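Local coordinates for leucine aminopeptidase (PDB 5GNE), which probably acts as a zinc-dependent aminopeptidase, removing residues from the amino terminus of peptides, at residues Y247-F252 against V319-E324; N57-E62 against C311-S316; K260-L265 against F326-P331. One frame throughout, in Å; residues are numbered along the deposited sequence.

Contact 1 (Y247-F252 against V319-E324)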
# COMPACT_ATOMS: atom_id res chain seq x y z
N TYR A 247 -9.11 -7.65 -1.42
CA TYR A 247 -9.13 -8.77 -2.36
C TYR A 247 -7.77 -9.43 -2.54
O TYR A 247 -7.69 -10.66 -2.57
CB TYR A 247 -9.69 -8.31 -3.70
CG TYR A 247 -11.17 -8.08 -3.61
CD1 TYR A 247 -12.02 -9.13 -3.24
CD2 TYR A 247 -11.74 -6.84 -3.87
CE1 TYR A 247 -13.38 -8.96 -3.15
CE2 TYR A 247 -13.10 -6.66 -3.79
CZ TYR A 247 -13.92 -7.72 -3.42
OH TYR A 247 -15.28 -7.56 -3.34
N VAL A 248 -6.71 -8.63 -2.65
CA VAL A 248 -5.39 -9.22 -2.81
C VAL A 248 -5.00 -10.11 -1.60
O VAL A 248 -4.46 -11.21 -1.79
CB VAL A 248 -4.31 -8.15 -3.04
CG1 VAL A 248 -2.94 -8.78 -3.03
CG2 VAL A 248 -4.55 -7.45 -4.36
N VAL A 249 -5.24 -9.64 -0.39
CA VAL A 249 -4.89 -10.44 0.78
C VAL A 249 -5.71 -11.74 0.82
O VAL A 249 -5.17 -12.83 1.11
CB VAL A 249 -5.09 -9.65 2.09
CG1 VAL A 249 -4.77 -10.54 3.26
CG2 VAL A 249 -4.15 -8.46 2.11
N GLN A 250 -6.98 -11.63 0.50
CA GLN A 250 -7.84 -12.80 0.38
C GLN A 250 -7.28 -13.76 -0.69
O GLN A 250 -7.29 -14.98 -0.49
CB GLN A 250 -9.28 -12.38 0.07
CG GLN A 250 -9.92 -11.59 1.21
CD GLN A 250 -9.97 -12.38 2.52
OE1 GLN A 250 -10.50 -13.50 2.57
NE2 GLN A 250 -9.42 -11.80 3.59
N ASP A 251 -6.79 -13.21 -1.80
CA ASP A 251 -6.22 -14.06 -2.86
C ASP A 251 -4.97 -14.80 -2.37
O ASP A 251 -4.79 -15.99 -2.66
CB ASP A 251 -5.90 -13.22 -4.09
CG ASP A 251 -5.49 -14.07 -5.28
OD1 ASP A 251 -6.40 -14.67 -5.90
OD2 ASP A 251 -4.29 -14.12 -5.64
N PHE A 252 -4.13 -14.13 -1.58
CA PHE A 252 -2.98 -14.78 -0.97
C PHE A 252 -3.41 -15.88 0.02
O PHE A 252 -2.75 -16.91 0.18
CB PHE A 252 -2.12 -13.75 -0.23
CG PHE A 252 -1.05 -13.12 -1.08
CD1 PHE A 252 -1.39 -12.20 -2.06
CD2 PHE A 252 0.29 -13.44 -0.90
CE1 PHE A 252 -0.41 -11.61 -2.85
CE2 PHE A 252 1.27 -12.86 -1.70
CZ PHE A 252 0.92 -11.94 -2.68
N VAL A 319 -3.12 -2.35 6.59
CA VAL A 319 -4.21 -2.74 7.48
C VAL A 319 -4.85 -4.06 7.08
O VAL A 319 -5.17 -4.89 7.94
CB VAL A 319 -5.26 -1.60 7.56
CG1 VAL A 319 -6.58 -2.08 8.13
CG2 VAL A 319 -4.70 -0.46 8.42
N ASN A 320 -5.07 -4.28 5.80
CA ASN A 320 -5.63 -5.56 5.36
C ASN A 320 -4.68 -6.74 5.64
O ASN A 320 -5.12 -7.84 6.01
CB ASN A 320 -6.02 -5.49 3.90
CG ASN A 320 -7.31 -4.72 3.70
OD1 ASN A 320 -8.28 -4.92 4.43
ND2 ASN A 320 -7.32 -3.79 2.74
N TRP A 321 -3.38 -6.52 5.49
CA TRP A 321 -2.45 -7.56 5.85
C TRP A 321 -2.45 -7.85 7.37
O TRP A 321 -2.54 -9.02 7.78
CB TRP A 321 -1.02 -7.21 5.37
CG TRP A 321 -0.88 -7.22 3.88
CD1 TRP A 321 -0.96 -6.14 3.05
CD2 TRP A 321 -0.67 -8.38 3.02
NE1 TRP A 321 -0.80 -6.54 1.72
CE2 TRP A 321 -0.61 -7.90 1.68
CE3 TRP A 321 -0.51 -9.75 3.25
CZ2 TRP A 321 -0.41 -8.74 0.58
CZ3 TRP A 321 -0.30 -10.61 2.14
CH2 TRP A 321 -0.26 -10.10 0.83
N THR A 322 -2.32 -6.83 8.22
CA THR A 322 -2.23 -7.11 9.63
C THR A 322 -3.56 -7.70 10.13
O THR A 322 -3.55 -8.54 11.01
CB THR A 322 -1.80 -5.90 10.48
OG1 THR A 322 -2.94 -5.21 11.00
CG2 THR A 322 -0.97 -4.98 9.68
N ASN A 323 -4.69 -7.28 9.58
CA ASN A 323 -5.96 -7.89 9.97
C ASN A 323 -6.01 -9.39 9.72
O ASN A 323 -6.76 -10.09 10.39
CB ASN A 323 -7.14 -7.27 9.21
CG ASN A 323 -7.57 -5.97 9.81
OD1 ASN A 323 -7.19 -5.67 10.91
ND2 ASN A 323 -8.36 -5.19 9.10
N GLU A 324 -5.17 -9.89 8.82
CA GLU A 324 -5.19 -11.31 8.49
C GLU A 324 -3.98 -12.05 9.02
O GLU A 324 -3.66 -13.15 8.55
CB GLU A 324 -5.29 -11.51 6.97
CG GLU A 324 -6.60 -11.06 6.37
CD GLU A 324 -7.78 -11.97 6.73
OE1 GLU A 324 -7.65 -12.86 7.58
OE2 GLU A 324 -8.86 -11.79 6.13
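Gln250 NE2 donates to Glu324 OE2 over 2.6 Å, a bond bent to 132° at the hydrogen. The oxygen lies in the plane of the Gln250 amide, but the nitrogen meets it from above the carboxylate plane, and the two side chains cross at about a right angle. Next to this polar pair, Val249 divides its branches between two partners. Its CG1, anti to the backbone N, packs 3.6 Å from Glu324 CG; its CG2, anti to the carbonyl carbon, stands over the indole of Trp321, 3.6 Å from the centroid of the five-membered ring, which marks a CH-pi contact. The far end of the same indole makes a T-shaped pair with Phe252: the ring planes are 76° apart, and Trp321 CH2 points at the middle of the phenyl face, 3.7 Å from Phe252 CG. Trp321 NE1 is satisfied by Tyr235 OH. Asn320 sets its CB 3.9 Å from Val249 CG2; its OD1 is hydrogen-bonded to Tyr64 OH and its ND2 to Ser245 OG. Two helices of the M28 family region thus pack at a shallow -36°, axes 9.4 Å apart, chiefly through Val249 and Trp321. Phe252 continues edge-to-face onto Tyr231 of strand 230-235, Trp321 rests on Thr328 of strand 328-332, and helix 62-65 touches Gln250 and Glu324 through Pro63 and Tyr64.

Contact 2 (N57-E62 against C311-S316)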
# COMPACT_ATOMS: atom_id res chain seq x y z
N ASN A 57 -10.48 7.05 8.09
CA ASN A 57 -10.91 6.39 6.88
C ASN A 57 -11.88 5.27 7.23
O ASN A 57 -12.11 5.00 8.39
CB ASN A 57 -9.69 5.86 6.12
CG ASN A 57 -10.01 5.52 4.70
OD1 ASN A 57 -10.95 6.06 4.13
ND2 ASN A 57 -9.22 4.64 4.11
N TYR A 58 -12.45 4.62 6.22
CA TYR A 58 -13.31 3.47 6.45
C TYR A 58 -12.75 2.20 5.82
O TYR A 58 -11.91 2.25 4.94
CB TYR A 58 -14.70 3.74 5.90
CG TYR A 58 -14.76 3.80 4.39
CD1 TYR A 58 -14.36 4.95 3.71
CD2 TYR A 58 -15.29 2.77 3.67
CE1 TYR A 58 -14.45 5.02 2.35
CE2 TYR A 58 -15.39 2.83 2.29
CZ TYR A 58 -14.98 3.96 1.64
OH TYR A 58 -15.08 4.00 0.27
N LEU A 59 -13.23 1.07 6.29
CA LEU A 59 -12.79 -0.21 5.75
C LEU A 59 -13.96 -0.86 5.01
O LEU A 59 -15.02 -1.03 5.58
CB LEU A 59 -12.31 -1.11 6.87
CG LEU A 59 -11.78 -2.51 6.52
CD1 LEU A 59 -10.48 -2.44 5.70
CD2 LEU A 59 -11.62 -3.32 7.79
N ASN A 60 -13.79 -1.20 3.75
CA ASN A 60 -14.84 -1.96 3.11
C ASN A 60 -14.75 -3.41 3.52
O ASN A 60 -13.72 -4.03 3.34
CB ASN A 60 -14.78 -1.83 1.59
CG ASN A 60 -16.04 -2.38 0.93
OD1 ASN A 60 -16.45 -3.50 1.21
ND2 ASN A 60 -16.66 -1.59 0.08
N ALA A 61 -15.84 -3.95 4.04
CA ALA A 61 -15.82 -5.30 4.60
C ALA A 61 -15.94 -6.39 3.56
O ALA A 61 -15.64 -7.55 3.85
CB ALA A 61 -16.91 -5.47 5.60
N GLU A 62 -16.39 -6.04 2.36
CA GLU A 62 -16.67 -7.06 1.34
C GLU A 62 -15.58 -8.12 1.15
O GLU A 62 -15.90 -9.28 1.00
CB GLU A 62 -16.99 -6.40 0.00
CG GLU A 62 -17.60 -7.40 -0.97
CD GLU A 62 -18.03 -6.77 -2.28
OE1 GLU A 62 -17.27 -6.84 -3.28
OE2 GLU A 62 -19.16 -6.24 -2.32
N CYS A 311 -1.40 6.87 12.78
CA CYS A 311 -2.39 7.00 11.71
C CYS A 311 -3.81 6.80 12.24
O CYS A 311 -4.01 6.20 13.29
CB CYS A 311 -2.12 5.98 10.58
SG CYS A 311 -3.00 6.42 9.06
N GLY A 312 -4.78 7.30 11.49
CA GLY A 312 -6.18 6.99 11.74
C GLY A 312 -6.53 5.54 11.44
O GLY A 312 -5.69 4.74 11.01
N TYR A 313 -7.80 5.20 11.64
CA TYR A 313 -8.35 3.89 11.31
C TYR A 313 -8.28 3.62 9.80
O TYR A 313 -8.50 4.53 9.00
CB TYR A 313 -9.80 3.79 11.80
CG TYR A 313 -10.46 2.47 11.46
CD1 TYR A 313 -9.93 1.29 11.95
CD2 TYR A 313 -11.56 2.41 10.61
CE1 TYR A 313 -10.49 0.08 11.62
CE2 TYR A 313 -12.13 1.20 10.29
CZ TYR A 313 -11.58 0.04 10.80
OH TYR A 313 -12.12 -1.17 10.50
N ALA A 314 -8.02 2.37 9.43
CA ALA A 314 -8.04 1.95 8.01
C ALA A 314 -7.17 2.89 7.19
O ALA A 314 -7.54 3.38 6.13
CB ALA A 314 -9.46 1.91 7.48
N CYS A 315 -6.02 3.16 7.77
CA CYS A 315 -5.07 4.11 7.26
C CYS A 315 -4.62 3.81 5.83
O CYS A 315 -4.63 4.70 4.96
CB CYS A 315 -3.88 4.10 8.20
SG CYS A 315 -2.45 5.17 7.57
N SER A 316 -4.23 2.57 5.58
CA SER A 316 -3.72 2.23 4.27
C SER A 316 -3.67 0.72 4.12
O SER A 316 -4.04 -0.00 5.05
CB SER A 316 -2.33 2.85 4.07
OG SER A 316 -1.95 2.77 2.71
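The backbones of Asn57 and Ala314 approach to 5.4 Å between CA atoms without forming a sheet, Ala314 adopting the left-handed helical conformation and Asn57 N making a weak 3.3 Å hydrogen bond to Tyr313 O. A stronger link comes from the asparagine side chain. With CG anti to the backbone N (chi1 -164°), Asn57 ND2 reaches Ala314 O at 2.9 Å; the N-H...O angle of 157° shows a fairly straight bond, and the acceptor lies close to the amide plane. Asn57 OD1 turns back to accept a weak bond from Tyr58 N, so both ends of the amide are engaged. Ala314 CB points toward 57-62, 3.5 Å from Tyr58 O, and also lies above the rim of the Tyr313 ring. That ring crosses Leu59 at about a right angle: Leu59 CB is 4.1 Å from Tyr313 CE2, and Leu59 CD2 is 3.5 Å from Tyr313 OH, whose hydrogen bond goes to Leu82 O. A disulfide, Cys311 SG to Cys315 SG, closes the loop that presents Tyr313 and Ala314. The contact ties strand 59-60, at the edge of the N-terminal antiparallel sheet beside strand 8-13, to the loop between strand 306-309 and helix 318-323 of the peptidase region, near Glu238 and the zinc ligand Glu239. Leu59 also packs on Asn320 and Asn323 of that helix.

Contact 3 (K260-L265 against F326-P331). With SO4 (sulfate ion), chain E.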
# COMPACT_ATOMS: atom_id res chain seq x y z
N LYS A 260 6.24 -13.81 4.91
CA LYS A 260 7.02 -13.49 6.10
C LYS A 260 7.01 -12.00 6.44
O LYS A 260 7.25 -11.63 7.58
CB LYS A 260 8.47 -13.95 5.83
CG LYS A 260 9.48 -13.77 6.96
CD LYS A 260 10.90 -14.02 6.43
CE LYS A 260 11.85 -14.39 7.55
NZ LYS A 260 11.77 -15.82 7.92
N ALA A 261 6.75 -11.15 5.46
CA ALA A 261 6.93 -9.71 5.63
C ALA A 261 6.31 -8.90 4.52
O ALA A 261 6.42 -9.25 3.35
CB ALA A 261 8.41 -9.36 5.71
N VAL A 262 5.71 -7.79 4.92
CA VAL A 262 5.01 -6.89 4.02
C VAL A 262 5.44 -5.44 4.28
O VAL A 262 5.41 -4.95 5.42
CB VAL A 262 3.47 -7.04 4.16
CG1 VAL A 262 2.75 -6.10 3.18
CG2 VAL A 262 3.04 -8.49 3.93
N MET A 263 5.84 -4.77 3.20
CA MET A 263 6.13 -3.33 3.19
C MET A 263 5.08 -2.57 2.40
O MET A 263 4.75 -2.95 1.28
CB MET A 263 7.47 -3.04 2.56
CG MET A 263 7.84 -1.51 2.49
SD MET A 263 9.49 -1.25 1.94
CE MET A 263 10.29 -1.40 3.45
N GLN A 264 4.55 -1.51 3.01
CA GLN A 264 3.60 -0.64 2.33
C GLN A 264 4.23 0.69 2.04
O GLN A 264 4.79 1.35 2.94
CB GLN A 264 2.35 -0.44 3.17
CG GLN A 264 1.38 0.58 2.63
CD GLN A 264 0.64 0.17 1.38
OE1 GLN A 264 0.86 -0.91 0.83
NE2 GLN A 264 -0.27 1.05 0.93
N LEU A 265 4.12 1.09 0.79
CA LEU A 265 4.63 2.36 0.33
C LEU A 265 3.46 3.24 -0.06
O LEU A 265 2.94 3.13 -1.16
CB LEU A 265 5.56 2.14 -0.86
CG LEU A 265 6.83 1.36 -0.50
CD1 LEU A 265 7.53 0.84 -1.75
CD2 LEU A 265 7.80 2.25 0.31
N PHE A 326 -0.72 -11.13 8.96
CA PHE A 326 0.57 -10.94 8.32
C PHE A 326 1.38 -9.81 8.93
O PHE A 326 0.81 -8.82 9.35
CB PHE A 326 0.41 -10.69 6.85
CG PHE A 326 -0.27 -11.80 6.11
CD1 PHE A 326 0.45 -12.89 5.67
CD2 PHE A 326 -1.61 -11.74 5.83
CE1 PHE A 326 -0.16 -13.89 4.96
CE2 PHE A 326 -2.23 -12.73 5.11
CZ PHE A 326 -1.50 -13.82 4.68
N LYS A 327 2.70 -9.98 8.98
CA LYS A 327 3.59 -8.95 9.52
C LYS A 327 3.85 -7.84 8.53
O LYS A 327 4.15 -8.05 7.37
CB LYS A 327 4.91 -9.57 9.97
CG LYS A 327 4.74 -10.46 11.21
CD LYS A 327 6.04 -11.14 11.57
CE LYS A 327 5.95 -11.91 12.85
NZ LYS A 327 7.31 -12.24 13.32
N THR A 328 3.80 -6.63 9.03
CA THR A 328 3.64 -5.45 8.23
C THR A 328 4.53 -4.33 8.70
O THR A 328 4.71 -4.13 9.88
CB THR A 328 2.15 -5.05 8.29
OG1 THR A 328 1.45 -5.62 7.17
CG2 THR A 328 1.95 -3.58 8.31
N THR A 329 5.13 -3.61 7.76
CA THR A 329 5.83 -2.36 8.09
C THR A 329 5.49 -1.27 7.07
O THR A 329 5.25 -1.56 5.90
CB THR A 329 7.35 -2.56 8.17
OG1 THR A 329 7.96 -1.33 8.56
CG2 THR A 329 7.92 -2.96 6.82
N TYR A 330 5.46 -0.02 7.52
CA TYR A 330 5.01 1.09 6.68
C TYR A 330 5.87 2.36 6.86
O TYR A 330 5.62 3.16 7.75
CB TYR A 330 3.52 1.37 6.97
CG TYR A 330 2.84 2.52 6.22
CD1 TYR A 330 3.42 3.14 5.11
CD2 TYR A 330 1.61 2.98 6.64
CE1 TYR A 330 2.78 4.20 4.47
CE2 TYR A 330 0.96 4.03 6.01
CZ TYR A 330 1.55 4.63 4.93
OH TYR A 330 0.88 5.66 4.31
N PRO A 331 6.92 2.52 6.03
CA PRO A 331 7.68 3.79 6.05
C PRO A 331 6.92 4.91 5.32
O PRO A 331 6.37 4.68 4.24
CB PRO A 331 8.98 3.42 5.33
CG PRO A 331 8.57 2.34 4.36
CD PRO A 331 7.48 1.55 5.06
S SO4 E . 11.30 -19.78 5.80
O1 SO4 E . 12.52 -20.33 5.20
O2 SO4 E . 11.61 -18.67 6.69
O3 SO4 E . 10.39 -19.34 4.74
O4 SO4 E . 10.64 -20.85 6.55
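Gln264 runs alongside Tyr330, both side chains pointing the same way. Its CB lies 4.1 Å from Thr329 O. CG then passes over the tyrosine ring, offset toward the rim and 4.3 Å from the centroid of Tyr330, a CH-pi contact. Rotation about CB-CG (chi2 71°) turns CD aside from an extended course; the amide plane stands 75° from the ring. At the tip, NE2 donates to Ser316 OG and Asp317 OD2, two bonds that fix the rotation of the amide.

The backbone evidence is that of parallel strands. Val262 brackets Thr328: Val262 N makes a weak bond of 2.9 Å to Lys327 O, while Thr329 N reaches Val262 O at 2.7 Å. Gln264 N continues the pattern to Thr329 O at 3.0 Å. Val262 O also receives a CA-H...O contact from Thr328 CA at 3.4 Å. Val262 and Thr328 face Trp321 of helix 318-323, whereas Met263 and Thr329 face Phe368 of helix 355-373; there Met263 CG lies 4.0 Å from Pro331 CD.

At the other end, Lys260 NZ makes a weak 3.1 Å bond to sulfate O2. The ion, probably from the crystallisation liquor, also binds Arg228 NH2 and Glu184 N and probably helps offset the closeness of Lys260 NZ and Arg228 NH2.

Strand 185-191 runs parallel beside 259-264 and strand 279-282 antiparallel beside 328-332, consistent with the mixed, helix-flanked central sheet of M28 zinc exopeptidases. Just beyond stands the zinc ligand Asp266, whose backbone O accepts from Tyr330 OH.

How the contacts relate
Contacts 1 and 3 are adjacent: helix 243-254 leads into strand 259-264, helix 318-323 into strand 328-332, and their centres are 11 Å apart. Trp321 joins them, its CD1 lying 3.7 Å from Val262 CG1 and its O probably accepting from Phe326 N. Contact 2 abuts contact 1 where Asn320 OD1 lies 3.6 Å from Leu59 CD1, and meets contact 3 where Ser316 OG probably hydrogen-bonds Gln264 NE2 (3.0 Å). Ser316 OG also bonds OD2 of the zinc ligand Asp266. Contacts 2 and 3 both come close to the metal site, with the Asn57 side chain about 7 Å and the Tyr330 side chain about 6 Å from a zinc ion; for contact 1 the Asn320 side chain is about 12 Å away.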